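Local coordinates for cyclodipeptide synthase, BtCDPS (Bacillus thermoamylovorans, PDB 6ZTU), which probably transfers aminoacyl groups, as expected of a cyclodipeptide synthase, a family that joins two aminoacyl residues into a cyclic dipeptide, at residues N119-Y122 / N123-Q127; Y176-A179 / E180-F183; I217-S220 / D221-Y225. All coordinates share one frame; numbering follows the deposited sequence.

Overall arrangement
Interaction 2, on helix 167-191, is the contact that holds residues of the ligand pocket, Tyr176 and Glu180, beside a bound (2S)-hexane-1,2-diol. Interaction 1, the first turns of helix 120-135, is a surface contact that packs on the same helix, the two centres lying about 11 Å apart: Tyr122 OH meets Ala179 O at 2.7 Å, probably a hydrogen bond, and Tyr122 CE1 rests 3.6 Å from Pro182 CG. The Tyr122 side chain stays about 10 Å from the diol. Interaction 3, the turn leading into strand 223-229, is centred about 14 Å from each of the others. It touches interaction 2, with Gln223 NE2 3.2 Å from Phe183 O, and the Tyr225 side chain comes within about 5 Å of the diol.

Interaction 1: N119-Y122 / N123-Q127; sequences NKIY and NEVYQ
The rings of Tyr122 and Tyr126 lie side by side, one helical turn apart, their planes 30° from parallel but slid so far that they barely overlap. Tyr122 OH sits over one face of the Tyr126 ring, 4.1 Å above its plane, while Asn123 OD1 lies in plane at the edge of the Tyr122 ring and Asn123 ND2 hydrogen-bonds Lys117 O. Both tyrosines carry CG anti to the backbone N (chi1 176° for Tyr122), which sends the rings the same way; the Tyr122 hydroxyl reaches helix 167-191. On another side of the helix, Lys120 NZ reaches both carboxylate oxygens of Glu124, each at 3.2 Å, a forked salt bridge whose hydrogen bonds are weak. A glutamine here has no charge to pair with Lys120, whose ammonium is likely to be held less firmly and freer to swing away. Farther round, Ile121 CG2 meets Val125 CG2 at 4.3 Å. At the start, Asn119 OD1 accepts from Tyr122 N at 2.8 Å, in the carbonyl plane and nearly straight at 169°, and Asn119 O takes a main-chain bond from Asn123 N. This is the classic asparagine N-cap, here opening helix 120-135 of the cyclodipeptide synthase domain.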
ATOM      1  N   ASN A 119      -7.584  11.450  12.183  1.00 22.68           N
ATOM      2  CA  ASN A 119      -8.015  11.979  10.896  1.00 22.63           C
ATOM      3  C   ASN A 119      -9.407  11.421  10.640  1.00 23.10           C
ATOM      4  O   ASN A 119      -9.601  10.201  10.685  1.00 23.60           O
ATOM      5  CB  ASN A 119      -7.008  11.569   9.809  1.00 20.91           C
ATOM      6  CG  ASN A 119      -7.420  11.981   8.403  1.00 24.08           C
ATOM      7  OD1 ASN A 119      -8.314  11.382   7.794  1.00 24.52           O
ATOM      8  ND2 ASN A 119      -6.726  12.973   7.855  1.00 21.51           N
ATOM      9  N   LYS A 120     -10.379  12.311  10.427  1.00 21.60           N
ATOM     10  CA  LYS A 120     -11.767  11.881  10.294  1.00 22.96           C
ATOM     11  C   LYS A 120     -11.977  11.059   9.030  1.00 22.97           C
ATOM     12  O   LYS A 120     -12.791  10.130   9.022  1.00 26.21           O
ATOM     13  CB  LYS A 120     -12.709  13.083  10.295  1.00 26.61           C
ATOM     14  CG  LYS A 120     -14.189  12.710  10.260  1.00 28.88           C
ATOM     15  CD  LYS A 120     -15.082  13.855  10.730  1.00 32.06           C
ATOM     16  CE  LYS A 120     -16.549  13.449  10.803  1.00 35.16           C
ATOM     17  NZ  LYS A 120     -17.208  13.502   9.476  1.00 41.82           N
ATOM     18  N   ILE A 121     -11.282  11.396   7.944  1.00 22.23           N
ATOM     19  CA  ILE A 121     -11.491  10.635   6.716  1.00 20.91           C
ATOM     20  C   ILE A 121     -10.981   9.213   6.890  1.00 21.85           C
ATOM     21  O   ILE A 121     -11.675   8.245   6.545  1.00 22.76           O
ATOM     22  CB  ILE A 121     -10.824  11.315   5.506  1.00 21.38           C
ATOM     23  CG1 ILE A 121     -11.166  12.811   5.432  1.00 24.29           C
ATOM     24  CG2 ILE A 121     -11.233  10.587   4.216  1.00 24.42           C
ATOM     25  CD1 ILE A 121     -12.623  13.100   5.238  1.00 25.10           C
ATOM     26  N   TYR A 122      -9.761   9.062   7.418  1.00 20.41           N
ATOM     27  CA  TYR A 122      -9.219   7.724   7.618  1.00 21.06           C
ATOM     28  C   TYR A 122     -10.147   6.891   8.493  1.00 23.41           C
ATOM     29  O   TYR A 122     -10.432   5.722   8.189  1.00 21.86           O
ATOM     30  CB  TYR A 122      -7.813   7.782   8.243  1.00 19.79           C
ATOM     31  CG  TYR A 122      -7.316   6.384   8.526  1.00 20.85           C
ATOM     32  CD1 TYR A 122      -6.633   5.658   7.555  1.00 20.06           C
ATOM     33  CD2 TYR A 122      -7.590   5.763   9.746  1.00 21.45           C
ATOM     34  CE1 TYR A 122      -6.210   4.358   7.800  1.00 24.78           C
ATOM     35  CE2 TYR A 122      -7.187   4.457   9.994  1.00 23.79           C
ATOM     36  CZ  TYR A 122      -6.499   3.761   9.018  1.00 24.09           C
ATOM     37  OH  TYR A 122      -6.074   2.468   9.271  1.00 21.03           O
ATOM     38  N   ASN A 123     -10.617   7.474   9.601  1.00 22.48           N
ATOM     39  CA  ASN A 123     -11.404   6.697  10.550  1.00 25.36           C
ATOM     40  C   ASN A 123     -12.744   6.299   9.957  1.00 25.42           C
ATOM     41  O   ASN A 123     -13.204   5.172  10.158  1.00 26.06           O
ATOM     42  CB  ASN A 123     -11.606   7.488  11.842  1.00 26.43           C
ATOM     43  CG  ASN A 123     -10.399   7.411  12.755  1.00 34.47           C
ATOM     44  OD1 ASN A 123      -9.684   6.405  12.767  1.00 33.56           O
ATOM     45  ND2 ASN A 123     -10.160   8.467  13.524  1.00 36.52           N
ATOM     46  N   GLU A 124     -13.388   7.207   9.224  1.00 22.52           N
ATOM     47  CA  GLU A 124     -14.704   6.880   8.687  1.00 22.79           C
ATOM     48  C   GLU A 124     -14.607   5.851   7.569  1.00 22.92           C
ATOM     49  O   GLU A 124     -15.437   4.941   7.488  1.00 24.77           O
ATOM     50  CB  GLU A 124     -15.399   8.154   8.236  1.00 26.36           C
ATOM     51  CG  GLU A 124     -15.737   9.001   9.461  1.00 35.40           C
ATOM     52  CD  GLU A 124     -16.709  10.121   9.182  1.00 41.91           C
ATOM     53  OE1 GLU A 124     -16.644  10.717   8.089  1.00 42.18           O
ATOM     54  OE2 GLU A 124     -17.536  10.401  10.075  1.00 47.31           O
ATOM     55  N   VAL A 125     -13.588   5.955   6.719  1.00 20.36           N
ATOM     56  CA  VAL A 125     -13.395   4.908   5.710  1.00 20.48           C
ATOM     57  C   VAL A 125     -13.061   3.577   6.375  1.00 22.38           C
ATOM     58  O   VAL A 125     -13.584   2.520   5.990  1.00 21.51           O
ATOM     59  CB  VAL A 125     -12.311   5.338   4.710  1.00 21.92           C
ATOM     60  CG1 VAL A 125     -11.997   4.194   3.742  1.00 21.36           C
ATOM     61  CG2 VAL A 125     -12.779   6.567   3.951  1.00 23.39           C
ATOM     62  N   TYR A 126     -12.178   3.600   7.379  1.00 20.50           N
ATOM     63  CA  TYR A 126     -11.841   2.390   8.129  1.00 21.32           C
ATOM     64  C   TYR A 126     -13.085   1.752   8.736  1.00 23.97           C
ATOM     65  O   TYR A 126     -13.263   0.527   8.666  1.00 22.76           O
ATOM     66  CB  TYR A 126     -10.827   2.746   9.225  1.00 19.85           C
ATOM     67  CG  TYR A 126     -10.195   1.594   9.980  1.00 24.58           C
ATOM     68  CD1 TYR A 126      -9.725   0.471   9.326  1.00 21.80           C
ATOM     69  CD2 TYR A 126     -10.005   1.677  11.347  1.00 33.83           C
ATOM     70  CE1 TYR A 126      -9.133  -0.566  10.011  1.00 24.89           C
ATOM     71  CE2 TYR A 126      -9.406   0.652  12.046  1.00 37.11           C
ATOM     72  CZ  TYR A 126      -8.975  -0.470  11.375  1.00 36.61           C
ATOM     73  OH  TYR A 126      -8.371  -1.495  12.079  1.00 37.81           O
ATOM     74  N   GLN A 127     -13.959   2.570   9.340  1.00 22.42           N
ATOM     75  CA  GLN A 127     -15.213   2.051   9.888  1.00 23.40           C
ATOM     76  C   GLN A 127     -16.069   1.412   8.802  1.00 23.37           C
ATOM     77  O   GLN A 127     -16.718   0.387   9.043  1.00 25.18           O
ATOM     78  CB  GLN A 127     -16.009   3.161  10.573  1.00 26.56           C
ATOM     79  CG  GLN A 127     -15.365   3.749  11.835  1.00 31.32           C
ATOM     80  CD  GLN A 127     -15.937   5.136  12.156  1.00 39.27           C
ATOM     81  OE1 GLN A 127     -17.103   5.415  11.867  1.00 42.16           O
ATOM     82  NE2 GLN A 127     -15.120   6.007  12.746  1.00 39.19           N
TER

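Interaction 2: Y176-A179 / E180-F183; sequences YVLA and ELPF. With 0RE ((2S)-hexane-1,2-diol), chain B.
Tyr176 and Glu180 meet one turn apart, the carboxylate crossing the ring at a slant with Glu180 OE1 3.6 Å from Tyr176 CE2 and the two planes 57° apart. The close-packed part runs along the helix backbone. A chi1 of 66° tucks Glu180 CG back over the residue's own main chain, 3.2 Å from Val177 O; beyond CG the chain runs extended towards the ligand. Val177 and Leu181 lie alongside each other, Val177 CG1 to Leu181 CD1 at 4.0 Å, with Met146 and Cys143 of helix 137-157 covering this side. Val177 O takes the N-H of Leu181 and, weakly, that of Glu180. Pro182 has no N-H to offer, and its CD instead abuts Leu178 O at 3.3 Å, where the helix kinks.

The looser side is the one turned to the bound diol rather than to bulk solvent, for every touching residue here is buried. From this stretch of helix the diol receives one hydrogen-bonding partner, its O01 donating to Glu180 OE1 over 2.8 Å, whereas Tyr176 OH merely rests 3.5 Å from C07 of the aliphatic tail. The diol thus meets both a carboxylate and an aromatic side chain, with one hydroxyl held and its tail packed. A proline-kinked helix with Tyr176 and Glu180 one turn apart forms this wall of the ligand pocket in the cyclodipeptide synthase fold.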
ATOM      1  N   TYR A 176      -4.105  -6.236   9.133  1.00 21.64           N
ATOM      2  CA  TYR A 176      -3.216  -5.427   8.305  1.00 22.94           C
ATOM      3  C   TYR A 176      -3.941  -4.903   7.069  1.00 23.84           C
ATOM      4  O   TYR A 176      -3.859  -3.713   6.732  1.00 21.75           O
ATOM      5  CB  TYR A 176      -2.004  -6.273   7.911  1.00 22.38           C
ATOM      6  CG  TYR A 176      -1.023  -5.596   6.987  1.00 23.17           C
ATOM      7  CD1 TYR A 176       0.031  -4.847   7.486  1.00 24.09           C
ATOM      8  CD2 TYR A 176      -1.133  -5.731   5.615  1.00 26.66           C
ATOM      9  CE1 TYR A 176       0.924  -4.220   6.642  1.00 25.14           C
ATOM     10  CE2 TYR A 176      -0.247  -5.112   4.771  1.00 29.28           C
ATOM     11  CZ  TYR A 176       0.781  -4.359   5.290  1.00 29.40           C
ATOM     12  OH  TYR A 176       1.672  -3.752   4.443  1.00 38.07           O
ATOM     13  N   VAL A 177      -4.628  -5.798   6.363  1.00 21.17           N
ATOM     14  CA  VAL A 177      -5.363  -5.427   5.151  1.00 19.29           C
ATOM     15  C   VAL A 177      -6.373  -4.329   5.459  1.00 22.05           C
ATOM     16  O   VAL A 177      -6.463  -3.316   4.749  1.00 20.04           O
ATOM     17  CB  VAL A 177      -6.055  -6.670   4.561  1.00 19.76           C
ATOM     18  CG1 VAL A 177      -6.978  -6.281   3.405  1.00 20.10           C
ATOM     19  CG2 VAL A 177      -5.023  -7.670   4.079  1.00 20.19           C
ATOM     20  N   LEU A 178      -7.163  -4.520   6.518  1.00 18.95           N
ATOM     21  CA  LEU A 178      -8.217  -3.557   6.810  1.00 19.69           C
ATOM     22  C   LEU A 178      -7.635  -2.201   7.188  1.00 21.85           C
ATOM     23  O   LEU A 178      -8.213  -1.166   6.838  1.00 20.75           O
ATOM     24  CB  LEU A 178      -9.132  -4.088   7.916  1.00 21.20           C
ATOM     25  CG  LEU A 178      -9.797  -5.436   7.594  1.00 20.60           C
ATOM     26  CD1 LEU A 178     -10.688  -5.915   8.743  1.00 26.66           C
ATOM     27  CD2 LEU A 178     -10.592  -5.383   6.289  1.00 25.22           C
ATOM     28  N   ALA A 179      -6.487  -2.184   7.883  1.00 21.04           N
ATOM     29  CA  ALA A 179      -5.867  -0.926   8.283  1.00 19.90           C
ATOM     30  C   ALA A 179      -5.256  -0.166   7.107  1.00 21.73           C
ATOM     31  O   ALA A 179      -5.201   1.071   7.147  1.00 24.18           O
ATOM     32  CB  ALA A 179      -4.784  -1.186   9.341  1.00 21.93           C
ATOM     33  N   GLU A 180      -4.764  -0.868   6.075  1.00 18.73           N
ATOM     34  CA  GLU A 180      -4.166  -0.185   4.926  1.00 21.01           C
ATOM     35  C   GLU A 180      -5.211   0.213   3.892  1.00 22.11           C
ATOM     36  O   GLU A 180      -4.989   1.156   3.122  1.00 19.80           O
ATOM     37  CB  GLU A 180      -3.106  -1.066   4.251  1.00 21.56           C
ATOM     38  CG  GLU A 180      -3.683  -2.338   3.604  1.00 22.15           C
ATOM     39  CD  GLU A 180      -2.678  -3.142   2.774  1.00 24.42           C
ATOM     40  OE1 GLU A 180      -1.583  -2.631   2.454  1.00 26.36           O
ATOM     41  OE2 GLU A 180      -2.996  -4.317   2.445  1.00 25.89           O
ATOM     42  N   LEU A 181      -6.337  -0.495   3.843  1.00 19.84           N
ATOM     43  CA  LEU A 181      -7.318  -0.249   2.787  1.00 19.51           C
ATOM     44  C   LEU A 181      -7.816   1.191   2.685  1.00 19.94           C
ATOM     45  O   LEU A 181      -8.058   1.632   1.550  1.00 18.49           O
ATOM     46  CB  LEU A 181      -8.514  -1.198   2.951  1.00 20.32           C
ATOM     47  CG  LEU A 181      -8.372  -2.532   2.226  1.00 22.52           C
ATOM     48  CD1 LEU A 181      -9.590  -3.395   2.514  1.00 22.55           C
ATOM     49  CD2 LEU A 181      -8.224  -2.329   0.704  1.00 22.37           C
ATOM     50  N   PRO A 182      -8.014   1.966   3.764  1.00 21.40           N
ATOM     51  CA  PRO A 182      -8.505   3.335   3.541  1.00 19.36           C
ATOM     52  C   PRO A 182      -7.628   4.147   2.604  1.00 19.11           C
ATOM     53  O   PRO A 182      -8.146   5.055   1.941  1.00 20.12           O
ATOM     54  CB  PRO A 182      -8.536   3.940   4.955  1.00 18.90           C
ATOM     55  CG  PRO A 182      -8.750   2.756   5.849  1.00 20.22           C
ATOM     56  CD  PRO A 182      -7.915   1.663   5.209  1.00 18.51           C
ATOM     57  N   PHE A 183      -6.324   3.852   2.517  1.00 18.97           N
ATOM     58  CA  PHE A 183      -5.471   4.599   1.593  1.00 19.22           C
ATOM     59  C   PHE A 183      -5.668   4.164   0.146  1.00 21.86           C
ATOM     60  O   PHE A 183      -5.520   4.992  -0.755  1.00 21.22           O
ATOM     61  CB  PHE A 183      -4.000   4.479   1.995  1.00 20.41           C
ATOM     62  CG  PHE A 183      -3.676   5.294   3.201  1.00 19.34           C
ATOM     63  CD1 PHE A 183      -3.395   6.646   3.063  1.00 20.39           C
ATOM     64  CD2 PHE A 183      -3.744   4.744   4.470  1.00 22.13           C
ATOM     65  CE1 PHE A 183      -3.145   7.424   4.175  1.00 22.21           C
ATOM     66  CE2 PHE A 183      -3.484   5.525   5.577  1.00 24.86           C
ATOM     67  CZ  PHE A 183      -3.197   6.858   5.419  1.00 22.01           C
TER
HETATM   68  O01 0RE B 301      -0.118  -3.101   0.055  1.00 43.67           O
HETATM   69  C02 0RE B 301       0.988  -2.708  -0.694  1.00 43.91           C
HETATM   70  C03 0RE B 301       0.997  -1.186  -0.786  1.00 36.16           C
HETATM   71  O04 0RE B 301       0.083  -0.770  -1.765  1.00 39.28           O
HETATM   72  C05 0RE B 301       0.627  -0.612   0.576  1.00 38.04           C
HETATM   73  C06 0RE B 301       1.651  -1.052   1.621  1.00 36.67           C
HETATM   74  C07 0RE B 301       1.168  -0.583   2.989  1.00 37.19           C
HETATM   75  C08 0RE B 301       2.150   0.478   3.454  1.00 31.68           C

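Interaction 3: I217-S220 / D221-Y225; sequences IKMS and DNQGY
Ser220 and Gln223 close a type I beta turn through one direct backbone hydrogen bond, Gln223 N to Ser220 O, 3.0 Å long. The donor stands well above the carbonyl plane, 58° out of it, as the tight reversal of the chain brings it over the acceptor.

A second polar link runs through water. One molecule lies 2.7 Å from both Met219 O and Asp221 OD1 and can donate to either; it probably bridges the main chain before the turn and the carboxylate at its exposed corner, though other acceptors compete for its protons. Lys218 NZ remains 5.1 Å from Asp221 OD1, too far for a direct salt bridge, though its positive charge would probably favour the carboxylate.

Van der Waals contacts add to the turn. Asn222 OD1 comes to 3.2 Å from Ser220 CB, because a chi1 of 66° folds the amide back over the turn. Met219 bends at its last torsion (67°), which turns the methyl CE until it rests 3.4 Å from Gln223 O and 3.8 Å from Gly224 CA.

The polar ends reach beyond the turn: Ser220 OG hydrogen-bonds Ser186 OG and Gln223 OE1 accepts from Ala188 N of helix 167-191, while Asn222 ND2 hydrogen-bonds Lys194 O. Met219 is packed against Ile210 of helix 205-211, and strand 223-229 then enters the sheet between strands 11-14 and 196-200, antiparallel to the first and parallel to the second.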
ATOM      1  N   ILE A 217     -18.729  -0.642  -0.824  1.00 26.70           N
ATOM      2  CA  ILE A 217     -17.421   0.005  -0.727  1.00 30.79           C
ATOM      3  C   ILE A 217     -17.026   0.541  -2.097  1.00 30.56           C
ATOM      4  O   ILE A 217     -16.998  -0.206  -3.083  1.00 28.34           O
ATOM      5  CB  ILE A 217     -16.366  -0.990  -0.210  1.00 27.48           C
ATOM      6  CG1 ILE A 217     -16.586  -1.314   1.269  1.00 29.37           C
ATOM      7  CG2 ILE A 217     -14.935  -0.464  -0.454  1.00 28.31           C
ATOM      8  CD1 ILE A 217     -15.994  -0.301   2.210  1.00 31.42           C
ATOM      9  N   LYS A 218     -16.693   1.833  -2.163  1.00 30.27           N
ATOM     10  CA  LYS A 218     -16.254   2.481  -3.393  1.00 29.17           C
ATOM     11  C   LYS A 218     -14.950   3.234  -3.153  1.00 26.13           C
ATOM     12  O   LYS A 218     -14.690   3.721  -2.049  1.00 29.16           O
ATOM     13  CB  LYS A 218     -17.290   3.494  -3.911  1.00 30.88           C
ATOM     14  CG  LYS A 218     -18.519   2.897  -4.561  1.00 45.05           C
ATOM     15  CD  LYS A 218     -19.429   4.009  -5.072  1.00 50.59           C
ATOM     16  CE  LYS A 218     -18.815   4.716  -6.269  1.00 45.69           C
ATOM     17  NZ  LYS A 218     -19.868   5.309  -7.137  1.00 52.55           N
ATOM     18  N   MET A 219     -14.144   3.351  -4.203  1.00 24.95           N
ATOM     19  CA  MET A 219     -13.063   4.317  -4.169  1.00 21.50           C
ATOM     20  C   MET A 219     -13.642   5.719  -4.304  1.00 24.94           C
ATOM     21  O   MET A 219     -14.649   5.939  -4.986  1.00 27.56           O
ATOM     22  CB  MET A 219     -12.060   4.055  -5.292  1.00 24.80           C
ATOM     23  CG  MET A 219     -11.261   2.769  -5.092  1.00 27.96           C
ATOM     24  SD  MET A 219     -10.330   2.296  -6.545  1.00 28.68           S
ATOM     25  CE  MET A 219      -9.142   3.643  -6.614  1.00 22.72           C
ATOM     26  N   SER A 220     -13.002   6.673  -3.634  1.00 22.79           N
ATOM     27  CA  SER A 220     -13.351   8.074  -3.843  1.00 24.88           C
ATOM     28  C   SER A 220     -13.123   8.469  -5.297  1.00 23.99           C
ATOM     29  O   SER A 220     -12.219   7.965  -5.970  1.00 23.34           O
ATOM     30  CB  SER A 220     -12.523   8.976  -2.926  1.00 23.27           C
ATOM     31  OG  SER A 220     -12.830   8.707  -1.573  1.00 23.31           O
ATOM     32  N   ASP A 221     -13.955   9.406  -5.774  1.00 26.60           N
ATOM     33  CA  ASP A 221     -13.899   9.845  -7.167  1.00 26.33           C
ATOM     34  C   ASP A 221     -12.552  10.440  -7.532  1.00 26.12           C
ATOM     35  O   ASP A 221     -12.184  10.453  -8.713  1.00 27.54           O
ATOM     36  CB  ASP A 221     -14.985  10.891  -7.435  1.00 28.45           C
ATOM     37  CG  ASP A 221     -16.368  10.308  -7.447  1.00 37.05           C
ATOM     38  OD1 ASP A 221     -16.505   9.076  -7.588  1.00 32.61           O
ATOM     39  OD2 ASP A 221     -17.334  11.095  -7.313  1.00 42.54           O
ATOM     40  N   ASN A 222     -11.818  10.964  -6.547  1.00 23.91           N
ATOM     41  CA  ASN A 222     -10.517  11.587  -6.757  1.00 22.90           C
ATOM     42  C   ASN A 222      -9.361  10.652  -6.429  1.00 24.33           C
ATOM     43  O   ASN A 222      -8.226  11.118  -6.271  1.00 21.37           O
ATOM     44  CB  ASN A 222     -10.389  12.863  -5.914  1.00 24.31           C
ATOM     45  CG  ASN A 222     -10.389  12.570  -4.430  1.00 25.78           C
ATOM     46  OD1 ASN A 222     -10.843  11.504  -3.995  1.00 26.71           O
ATOM     47  ND2 ASN A 222      -9.889  13.517  -3.635  1.00 24.21           N
ATOM     48  N   GLN A 223      -9.625   9.351  -6.326  1.00 22.46           N
ATOM     49  CA  GLN A 223      -8.622   8.358  -5.962  1.00 21.36           C
ATOM     50  C   GLN A 223      -8.427   7.384  -7.119  1.00 21.25           C
ATOM     51  O   GLN A 223      -9.406   6.895  -7.684  1.00 22.91           O
ATOM     52  CB  GLN A 223      -9.055   7.607  -4.696  1.00 23.28           C
ATOM     53  CG  GLN A 223      -7.984   6.656  -4.154  1.00 21.86           C
ATOM     54  CD  GLN A 223      -6.783   7.405  -3.602  1.00 24.45           C
ATOM     55  OE1 GLN A 223      -6.854   8.607  -3.341  1.00 24.35           O
ATOM     56  NE2 GLN A 223      -5.673   6.701  -3.425  1.00 21.53           N
ATOM     57  N   GLY A 224      -7.161   7.108  -7.459  1.00 20.98           N
ATOM     58  CA  GLY A 224      -6.832   6.104  -8.450  1.00 21.39           C
ATOM     59  C   GLY A 224      -5.791   5.132  -7.927  1.00 21.54           C
ATOM     60  O   GLY A 224      -5.205   5.319  -6.856  1.00 21.86           O
ATOM     61  N   TYR A 225      -5.558   4.083  -8.715  1.00 19.91           N
ATOM     62  CA  TYR A 225      -4.553   3.067  -8.430  1.00 20.54           C
ATOM     63  C   TYR A 225      -3.790   2.789  -9.709  1.00 23.04           C
ATOM     64  O   TYR A 225      -4.408   2.620 -10.764  1.00 23.86           O
ATOM     65  CB  TYR A 225      -5.209   1.771  -7.926  1.00 21.70           C
ATOM     66  CG  TYR A 225      -4.230   0.675  -7.537  1.00 21.08           C
ATOM     67  CD1 TYR A 225      -3.784   0.555  -6.224  1.00 24.34           C
ATOM     68  CD2 TYR A 225      -3.765  -0.253  -8.481  1.00 22.13           C
ATOM     69  CE1 TYR A 225      -2.884  -0.456  -5.859  1.00 23.08           C
ATOM     70  CE2 TYR A 225      -2.864  -1.271  -8.117  1.00 22.63           C
ATOM     71  CZ  TYR A 225      -2.444  -1.369  -6.804  1.00 23.96           C
ATOM     72  OH  TYR A 225      -1.557  -2.373  -6.430  1.00 23.05           O
TER
HETATM   73  O   HOH W   1     -15.346   6.638  -7.460  1.00 35.04           O